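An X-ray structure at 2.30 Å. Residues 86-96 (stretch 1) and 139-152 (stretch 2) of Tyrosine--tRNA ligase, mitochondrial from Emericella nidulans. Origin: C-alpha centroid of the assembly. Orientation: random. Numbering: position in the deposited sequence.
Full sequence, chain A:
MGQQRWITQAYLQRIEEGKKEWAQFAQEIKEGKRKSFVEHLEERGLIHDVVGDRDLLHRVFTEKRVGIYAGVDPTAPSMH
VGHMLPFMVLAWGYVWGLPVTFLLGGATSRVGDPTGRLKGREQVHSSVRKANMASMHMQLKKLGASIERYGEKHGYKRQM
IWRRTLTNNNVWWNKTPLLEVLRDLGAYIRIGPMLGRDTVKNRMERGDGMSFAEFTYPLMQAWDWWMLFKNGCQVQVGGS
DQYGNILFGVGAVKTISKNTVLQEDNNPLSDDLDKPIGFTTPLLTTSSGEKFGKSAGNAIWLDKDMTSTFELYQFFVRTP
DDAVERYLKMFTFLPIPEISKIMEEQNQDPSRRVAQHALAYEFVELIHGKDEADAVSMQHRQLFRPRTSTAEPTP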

# COMPACT_ATOMS: atom_id res chain seq x y z
N PRO A 86 6.93 21.36 18.36
CA PRO A 86 5.61 20.73 18.34
C PRO A 86 5.23 20.11 19.69
O PRO A 86 4.05 20.08 20.05
CB PRO A 86 5.75 19.65 17.27
CG PRO A 86 6.81 20.15 16.36
CD PRO A 86 7.78 20.89 17.25
N PHE A 87 6.22 19.63 20.43
CA PHE A 87 5.95 19.03 21.73
C PHE A 87 5.79 20.09 22.82
O PHE A 87 5.14 19.85 23.84
CB PHE A 87 7.04 18.02 22.10
CG PHE A 87 7.09 16.84 21.16
CD1 PHE A 87 6.00 15.99 21.06
CD2 PHE A 87 8.21 16.58 20.41
CE1 PHE A 87 6.02 14.91 20.20
CE2 PHE A 87 8.24 15.49 19.55
CZ PHE A 87 7.15 14.65 19.45
N MET A 88 6.37 21.27 22.60
CA MET A 88 6.09 22.41 23.47
C MET A 88 4.62 22.79 23.32
O MET A 88 3.97 23.18 24.29
CB MET A 88 6.99 23.60 23.14
CG MET A 88 8.47 23.38 23.43
SD MET A 88 8.84 22.94 25.14
CE MET A 88 8.08 24.29 26.03
N VAL A 89 4.10 22.69 22.10
CA VAL A 89 2.68 22.95 21.86
C VAL A 89 1.80 21.95 22.61
O VAL A 89 0.80 22.33 23.22
CB VAL A 89 2.35 22.89 20.34
CG1 VAL A 89 0.84 22.89 20.11
CG2 VAL A 89 2.98 24.06 19.62
N LEU A 90 2.18 20.67 22.58
CA LEU A 90 1.43 19.64 23.28
C LEU A 90 1.55 19.82 24.79
O LEU A 90 0.60 19.56 25.54
CB LEU A 90 1.91 18.24 22.89
CG LEU A 90 1.72 17.79 21.44
CD1 LEU A 90 2.11 16.32 21.30
CD2 LEU A 90 0.30 18.02 20.94
N ALA A 91 2.71 20.27 25.25
CA ALA A 91 2.92 20.55 26.66
C ALA A 91 1.94 21.61 27.14
O ALA A 91 1.29 21.45 28.17
CB ALA A 91 4.35 20.99 26.92
N TRP A 92 1.83 22.69 26.37
CA TRP A 92 0.87 23.74 26.67
C TRP A 92 -0.55 23.19 26.65
O TRP A 92 -1.35 23.46 27.55
CB TRP A 92 1.00 24.89 25.68
CG TRP A 92 2.08 25.86 26.04
CD1 TRP A 92 3.19 26.17 25.29
CD2 TRP A 92 2.17 26.65 27.23
NE1 TRP A 92 3.95 27.10 25.95
CE2 TRP A 92 3.34 27.42 27.14
CE3 TRP A 92 1.36 26.79 28.36
CZ2 TRP A 92 3.73 28.31 28.13
CZ3 TRP A 92 1.75 27.67 29.35
CH2 TRP A 92 2.92 28.42 29.23
N GLY A 93 -0.86 22.42 25.60
CA GLY A 93 -2.16 21.80 25.47
C GLY A 93 -2.52 20.97 26.69
O GLY A 93 -3.63 21.07 27.21
N TYR A 94 -1.56 20.18 27.17
CA TYR A 94 -1.78 19.31 28.32
C TYR A 94 -2.17 20.12 29.55
O TYR A 94 -3.18 19.84 30.19
CB TYR A 94 -0.53 18.48 28.61
CG TYR A 94 -0.67 17.58 29.82
CD1 TYR A 94 -1.63 16.57 29.86
CD2 TYR A 94 0.16 17.73 30.93
CE1 TYR A 94 -1.75 15.74 30.96
CE2 TYR A 94 0.04 16.91 32.03
CZ TYR A 94 -0.92 15.92 32.05
OH TYR A 94 -1.04 15.10 33.15
N VAL A 95 -1.37 21.13 29.89
CA VAL A 95 -1.62 21.91 31.10
C VAL A 95 -2.82 22.84 30.91
O VAL A 95 -3.33 23.40 31.88
CB VAL A 95 -0.38 22.74 31.52
CG1 VAL A 95 0.81 21.82 31.77
CG2 VAL A 95 -0.03 23.79 30.47
N TRP A 96 -3.27 23.01 29.67
CA TRP A 96 -4.50 23.75 29.39
C TRP A 96 -5.74 22.87 29.50
O TRP A 96 -6.87 23.36 29.42
CB TRP A 96 -4.44 24.39 28.00
CG TRP A 96 -3.91 25.79 28.03
CD1 TRP A 96 -2.71 26.19 28.52
CD2 TRP A 96 -4.58 26.96 27.57
NE1 TRP A 96 -2.58 27.56 28.38
CE2 TRP A 96 -3.72 28.05 27.80
CE3 TRP A 96 -5.82 27.20 26.97
CZ2 TRP A 96 -4.06 29.36 27.46
CZ3 TRP A 96 -6.16 28.50 26.64
CH2 TRP A 96 -5.28 29.56 26.88
N GLN A 139 11.79 7.67 26.26
CA GLN A 139 12.07 9.10 26.37
C GLN A 139 10.80 9.93 26.31
O GLN A 139 10.67 10.94 27.00
CB GLN A 139 13.04 9.54 25.28
CG GLN A 139 13.39 11.02 25.33
CD GLN A 139 14.49 11.40 24.37
OE1 GLN A 139 14.24 11.64 23.19
NE2 GLN A 139 15.71 11.47 24.88
N LEU A 140 9.85 9.50 25.47
CA LEU A 140 8.59 10.21 25.33
C LEU A 140 7.73 10.04 26.58
O LEU A 140 7.04 10.98 27.01
CB LEU A 140 7.83 9.70 24.10
CG LEU A 140 8.41 10.15 22.75
CD1 LEU A 140 7.80 9.34 21.61
CD2 LEU A 140 8.16 11.63 22.53
N LYS A 141 7.76 8.85 27.17
CA LYS A 141 7.08 8.61 28.43
C LYS A 141 7.67 9.54 29.49
O LYS A 141 6.94 10.20 30.24
CB LYS A 141 7.24 7.15 28.85
CG LYS A 141 6.24 6.20 28.19
CD LYS A 141 6.01 4.95 29.02
CE LYS A 141 4.63 4.94 29.65
NZ LYS A 141 4.50 3.89 30.71
N LYS A 142 8.99 9.59 29.53
CA LYS A 142 9.73 10.44 30.46
C LYS A 142 9.39 11.92 30.25
O LYS A 142 9.17 12.66 31.21
CB LYS A 142 11.23 10.20 30.29
CG LYS A 142 12.15 11.02 31.18
CD LYS A 142 13.59 10.56 31.01
CE LYS A 142 14.57 11.40 31.81
NZ LYS A 142 14.78 12.74 31.21
N LEU A 143 9.35 12.34 28.99
CA LEU A 143 9.02 13.73 28.67
C LEU A 143 7.61 14.08 29.13
O LEU A 143 7.36 15.18 29.63
CB LEU A 143 9.17 13.98 27.16
CG LEU A 143 8.82 15.39 26.68
CD1 LEU A 143 9.76 16.42 27.30
CD2 LEU A 143 8.88 15.47 25.16
N GLY A 144 6.68 13.14 28.96
CA GLY A 144 5.32 13.33 29.41
C GLY A 144 5.23 13.62 30.89
O GLY A 144 4.50 14.52 31.32
N ALA A 145 5.96 12.86 31.69
CA ALA A 145 5.98 13.06 33.14
C ALA A 145 6.68 14.37 33.49
O ALA A 145 6.26 15.08 34.40
CB ALA A 145 6.66 11.89 33.82
N SER A 146 7.75 14.68 32.76
CA SER A 146 8.48 15.93 32.98
C SER A 146 7.61 17.15 32.71
O SER A 146 7.69 18.16 33.42
CB SER A 146 9.72 15.98 32.11
OG SER A 146 10.66 14.98 32.47
N ILE A 147 6.78 17.07 31.67
CA ILE A 147 5.88 18.16 31.33
C ILE A 147 4.93 18.45 32.49
O ILE A 147 4.66 19.61 32.81
CB ILE A 147 5.09 17.84 30.05
CG1 ILE A 147 5.99 18.01 28.82
CG2 ILE A 147 3.85 18.74 29.92
CD1 ILE A 147 5.41 17.45 27.54
N GLU A 148 4.42 17.40 33.11
CA GLU A 148 3.51 17.55 34.24
C GLU A 148 4.25 18.19 35.42
O GLU A 148 3.73 19.12 36.04
CB GLU A 148 2.92 16.20 34.65
CG GLU A 148 1.99 16.26 35.85
CD GLU A 148 1.33 14.93 36.15
OE1 GLU A 148 1.26 14.07 35.25
OE2 GLU A 148 0.86 14.75 37.30
N ARG A 149 5.45 17.69 35.71
CA ARG A 149 6.27 18.24 36.78
C ARG A 149 6.61 19.70 36.51
O ARG A 149 6.50 20.55 37.40
CB ARG A 149 7.55 17.41 36.95
CG ARG A 149 8.66 18.13 37.73
CD ARG A 149 9.90 17.27 37.87
NE ARG A 149 10.45 16.88 36.58
CZ ARG A 149 11.09 17.71 35.76
NH1 ARG A 149 11.26 18.98 36.09
NH2 ARG A 149 11.57 17.27 34.60
N TYR A 150 7.05 19.99 35.29
CA TYR A 150 7.44 21.35 34.92
C TYR A 150 6.23 22.29 34.95
O TYR A 150 6.36 23.45 35.34
CB TYR A 150 8.08 21.34 33.53
CG TYR A 150 8.62 22.67 33.07
CD1 TYR A 150 9.72 23.24 33.70
CD2 TYR A 150 8.05 23.35 32.00
CE1 TYR A 150 10.23 24.46 33.28
CE2 TYR A 150 8.55 24.57 31.57
CZ TYR A 150 9.64 25.11 32.21
OH TYR A 150 10.13 26.33 31.79
N GLY A 151 5.07 21.79 34.55
CA GLY A 151 3.84 22.56 34.63
C GLY A 151 3.51 22.91 36.07
O GLY A 151 3.08 24.02 36.36
N GLU A 152 3.69 21.94 36.96
CA GLU A 152 3.45 22.13 38.39
C GLU A 152 4.27 23.29 38.93
O GLU A 152 3.77 24.11 39.71
CB GLU A 152 3.76 20.85 39.16
CG GLU A 152 3.62 20.96 40.68
CD GLU A 152 2.18 21.08 41.14
OE1 GLU A 152 1.26 20.78 40.34
OE2 GLU A 152 1.96 21.46 42.31

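The two stretches pack through helices whose axes cross at −57° and approach to 10.0 Å, running in broadly the same direction. Their backbones come nearest where a small residue lies on one side: the CA atoms of Ala91 and Ile147 are 6.0 Å apart, and those of Val95 and Gly151 6.5 Å. Nearer the start of the pair the gap widens, with 9.3 Å between the CA atoms of Phe87 and Leu143, and larger side chains fill it.

Ile147 is the principal bump. It meets the small Ala91 methyl with both branches, CD1 3.7 Å and CG2 3.8 Å from Ala91 CB; CG2 also lies obliquely to the Tyr94 ring, 4.0 Å from Tyr94 CD2. Phe87 points toward the second helix and meets two leucines, with its CB 4.4 Å from Leu143 CD2 and its CZ 4.4 Å from Leu140 CD2; these are looser apolar contacts.

At the other end, Val95 fills the hollow at Gly151, its CG1 4.2 Å from Gly151 CA. A CB there would fall 2.9 Å from Val95 CG1, a clash, so the fit depends on the bare glycine backbone. Beyond Ile147, Glu148 CB borders the edge of the Tyr94 ring, and Tyr94 OH lies 3.3 Å from Glu148 OE1. The interface is otherwise a matter of apolar packing, burying 372 Å² in total.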